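Ethylbenzene dehydrogenase alpha-subunit (Aromatoleum aromaticum, PDB 2IVF) is the large molybdopterin-binding subunit of a molybdenum and iron-sulfur oxidoreductase, carrying a molybdenum atom between two pterin cofactors and an iron/sulfur cluster. Local coordinates at residues A[146-151]-A[159-164]. Residues are numbered along the deposited sequence; the frame is centred on the assembly and turned at random.
Sequences PLKRVG and KRVSWD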
ATOM      1  N   PRO A 146       4.690  20.568  20.580  1.00 21.74           N
ATOM      2  CA  PRO A 146       3.788  21.562  20.012  1.00 21.10           C
ATOM      3  C   PRO A 146       4.577  22.615  19.300  1.00 21.36           C
ATOM      4  O   PRO A 146       5.592  23.079  19.824  1.00 20.84           O
ATOM      5  CB  PRO A 146       3.087  22.149  21.219  1.00 20.25           C
ATOM      6  CG  PRO A 146       3.217  21.135  22.290  1.00 21.74           C
ATOM      7  CD  PRO A 146       4.549  20.478  22.048  1.00 22.80           C
ATOM      8  N   LEU A 147       4.126  22.960  18.105  1.00 20.72           N
ATOM      9  CA  LEU A 147       4.787  23.956  17.275  1.00 21.03           C
ATOM     10  C   LEU A 147       3.859  25.108  17.052  1.00 21.31           C
ATOM     11  O   LEU A 147       2.654  24.903  16.812  1.00 20.85           O
ATOM     12  CB  LEU A 147       5.102  23.324  15.926  1.00 20.59           C
ATOM     13  CG  LEU A 147       6.081  22.162  16.010  1.00 23.02           C
ATOM     14  CD1 LEU A 147       6.200  21.473  14.595  1.00 23.81           C
ATOM     15  CD2 LEU A 147       7.409  22.656  16.557  1.00 22.32           C
ATOM     16  N   LYS A 148       4.439  26.296  17.041  1.00 22.20           N
ATOM     17  CA  LYS A 148       3.732  27.504  16.729  1.00 22.94           C
ATOM     18  C   LYS A 148       4.379  28.199  15.524  1.00 22.09           C
ATOM     19  O   LYS A 148       5.590  28.358  15.454  1.00 20.80           O
ATOM     20  CB  LYS A 148       3.728  28.419  17.945  1.00 22.81           C
ATOM     21  CG  LYS A 148       3.090  29.799  17.692  1.00 23.50           C
ATOM     22  CD  LYS A 148       2.725  30.393  19.032  1.00 24.80           C
ATOM     23  CE  LYS A 148       2.144  31.749  18.962  1.00 27.89           C
ATOM     24  NZ  LYS A 148       1.446  31.966  20.279  1.00 28.97           N
ATOM     25  N   ARG A 149       3.535  28.639  14.610  1.00 22.48           N
ATOM     26  CA  ARG A 149       3.966  29.304  13.412  1.00 22.69           C
ATOM     27  C   ARG A 149       4.728  30.571  13.735  1.00 22.47           C
ATOM     28  O   ARG A 149       4.302  31.394  14.556  1.00 20.87           O
ATOM     29  CB  ARG A 149       2.745  29.674  12.556  1.00 22.43           C
ATOM     30  CG  ARG A 149       3.054  30.525  11.365  1.00 23.17           C
ATOM     31  CD  ARG A 149       1.830  30.623  10.452  1.00 22.34           C
ATOM     32  NE  ARG A 149       0.698  31.342  11.072  1.00 20.42           N
ATOM     33  CZ  ARG A 149       0.509  32.659  11.083  1.00 26.03           C
ATOM     34  NH1 ARG A 149       1.398  33.504  10.556  1.00 25.76           N
ATOM     35  NH2 ARG A 149      -0.579  33.153  11.670  1.00 24.54           N
ATOM     36  N   VAL A 150       5.839  30.728  13.025  1.00 23.47           N
ATOM     37  CA  VAL A 150       6.664  31.888  13.114  1.00 23.26           C
ATOM     38  C   VAL A 150       6.581  32.797  11.888  1.00 23.72           C
ATOM     39  O   VAL A 150       6.533  34.008  12.044  1.00 25.48           O
ATOM     40  CB  VAL A 150       8.123  31.473  13.392  1.00 22.42           C
ATOM     41  CG1 VAL A 150       9.081  32.656  13.169  1.00 21.08           C
ATOM     42  CG2 VAL A 150       8.228  31.009  14.841  1.00 21.33           C
ATOM     43  N   GLY A 151       6.592  32.216  10.691  1.00 25.23           N
ATOM     44  CA  GLY A 151       6.491  33.009   9.462  1.00 25.74           C
ATOM     45  C   GLY A 151       5.042  33.085   8.999  1.00 26.63           C
ATOM     46  O   GLY A 151       4.115  33.121   9.822  1.00 27.35           O
ATOM     47  N   LYS A 159       8.371  27.326  15.791  1.00 22.28           N
ATOM     48  CA  LYS A 159       9.027  27.249  17.092  1.00 22.24           C
ATOM     49  C   LYS A 159       8.237  26.339  18.020  1.00 22.98           C
ATOM     50  O   LYS A 159       7.009  26.186  17.903  1.00 21.98           O
ATOM     51  CB  LYS A 159       9.169  28.638  17.690  1.00 21.70           C
ATOM     52  CG  LYS A 159       7.918  29.202  18.350  1.00 22.04           C
ATOM     53  CD  LYS A 159       8.165  30.638  18.778  1.00 21.48           C
ATOM     54  CE  LYS A 159       6.886  31.349  19.191  1.00 22.25           C
ATOM     55  NZ  LYS A 159       7.146  32.739  19.633  1.00 21.01           N
ATOM     56  N   ARG A 160       8.971  25.662  18.887  1.00 23.49           N
ATOM     57  CA  ARG A 160       8.373  24.834  19.883  1.00 23.62           C
ATOM     58  C   ARG A 160       7.731  25.744  20.924  1.00 21.50           C
ATOM     59  O   ARG A 160       8.315  26.752  21.308  1.00 18.86           O
ATOM     60  CB  ARG A 160       9.476  24.060  20.570  1.00 25.60           C
ATOM     61  CG  ARG A 160       9.013  23.143  21.659  1.00 26.89           C
ATOM     62  CD  ARG A 160      10.215  22.563  22.384  1.00 29.79           C
ATOM     63  NE  ARG A 160       9.793  21.707  23.500  1.00 34.16           N
ATOM     64  CZ  ARG A 160      10.633  21.058  24.316  1.00 38.37           C
ATOM     65  NH1 ARG A 160      11.957  21.133  24.146  1.00 39.97           N
ATOM     66  NH2 ARG A 160      10.145  20.315  25.309  1.00 36.70           N
ATOM     67  N   VAL A 161       6.542  25.369  21.397  1.00 19.82           N
ATOM     68  CA  VAL A 161       5.920  26.010  22.558  1.00 20.02           C
ATOM     69  C   VAL A 161       5.373  24.913  23.458  1.00 19.89           C
ATOM     70  O   VAL A 161       5.364  23.758  23.047  1.00 20.31           O
ATOM     71  CB  VAL A 161       4.765  26.914  22.116  1.00 20.14           C
ATOM     72  CG1 VAL A 161       5.291  27.999  21.175  1.00 18.50           C
ATOM     73  CG2 VAL A 161       3.699  26.074  21.424  1.00 17.92           C
ATOM     74  N   SER A 162       4.881  25.284  24.638  1.00 20.95           N
ATOM     75  CA  SER A 162       4.316  24.336  25.561  1.00 20.52           C
ATOM     76  C   SER A 162       2.915  23.997  25.123  1.00 20.59           C
ATOM     77  O   SER A 162       2.260  24.779  24.421  1.00 19.09           O
ATOM     78  CB  SER A 162       4.268  24.858  26.982  1.00 21.61           C
ATOM     79  OG  SER A 162       3.408  25.992  27.101  1.00 22.51           O
ATOM     80  N   TRP A 163       2.441  22.838  25.563  1.00 20.67           N
ATOM     81  CA  TRP A 163       1.038  22.490  25.379  1.00 21.27           C
ATOM     82  C   TRP A 163       0.150  23.580  25.998  1.00 20.80           C
ATOM     83  O   TRP A 163      -0.905  23.916  25.503  1.00 21.30           O
ATOM     84  CB  TRP A 163       0.723  21.157  26.037  1.00 21.23           C
ATOM     85  CG  TRP A 163       0.927  20.020  25.181  1.00 20.75           C
ATOM     86  CD1 TRP A 163       2.025  19.240  25.114  1.00 21.45           C
ATOM     87  CD2 TRP A 163       0.001  19.509  24.246  1.00 21.89           C
ATOM     88  NE1 TRP A 163       1.860  18.263  24.160  1.00 23.42           N
ATOM     89  CE2 TRP A 163       0.603  18.397  23.626  1.00 23.40           C
ATOM     90  CE3 TRP A 163      -1.292  19.879  23.866  1.00 22.97           C
ATOM     91  CZ2 TRP A 163      -0.044  17.646  22.655  1.00 23.03           C
ATOM     92  CZ3 TRP A 163      -1.939  19.130  22.911  1.00 21.48           C
ATOM     93  CH2 TRP A 163      -1.313  18.028  22.308  1.00 22.47           C
ATOM     94  N   ASP A 164       0.586  24.124  27.092  1.00 21.31           N
ATOM     95  CA  ASP A 164      -0.176  25.165  27.745  1.00 22.75           C
ATOM     96  C   ASP A 164      -0.381  26.385  26.852  1.00 22.37           C
ATOM     97  O   ASP A 164      -1.483  26.906  26.737  1.00 22.77           O
ATOM     98  CB  ASP A 164       0.554  25.589  28.990  1.00 23.90           C
ATOM     99  CG  ASP A 164      -0.353  26.216  29.976  1.00 28.06           C
ATOM    100  OD1 ASP A 164      -1.099  25.441  30.609  1.00 31.73           O
ATOM    101  OD2 ASP A 164      -0.305  27.468  30.088  1.00 31.22           O
TER
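Lys159 and Lys148 face each other as an antiparallel hydrogen-bonded pair, joined in both directions: Lys148 N reaches Lys159 O at 2.7 Å, and Lys159 N returns to Lys148 O at 3.0 Å. The Lys159 CG sits between its own backbone N and carbonyl carbon (chi1 80°), and the extended chain beyond runs across Val150, whose CG2 lies 3.8 Å from Lys159 CB. Lys148 NZ and Lys159 NZ are 5.8 Å apart; Lys148 NZ forms salt bridges with Asp169 and Glu165 of helix 163-181, which would ease the repulsion. Arg160 forms the next, non-hydrogen-bonded pair with Leu147, their side chains on the other face of the sheet; its CA makes a CA-H...O contact with Pro146 O. At Val161 the ladder gains its last rung, Val161 N to Pro146 O (2.9 Å). The two methyls of Val161 divide the neighbours: CG1 packs on Lys148 CB at 3.6 Å, crossing that side chain at about a right angle, and CG2 meets Pro146 CB. Ser162 then serves as N-cap, its OG taking the N-H of Glu165. Trp163, in the first turn, lays one indole face against Pro146, whose CG stands 3.7 Å from the five-membered ring centroid in a CH-pi contact. Glu683 holds both Arg160 NH2, through its carboxylate, and Trp163 NE1, through its backbone O. The case illustrates a beta hairpin at the edge of a mixed sheet whose outer strand passes through Val161 and the N-cap Ser162 into helix 163-181, within the molybdopterin oxidoreductase fold.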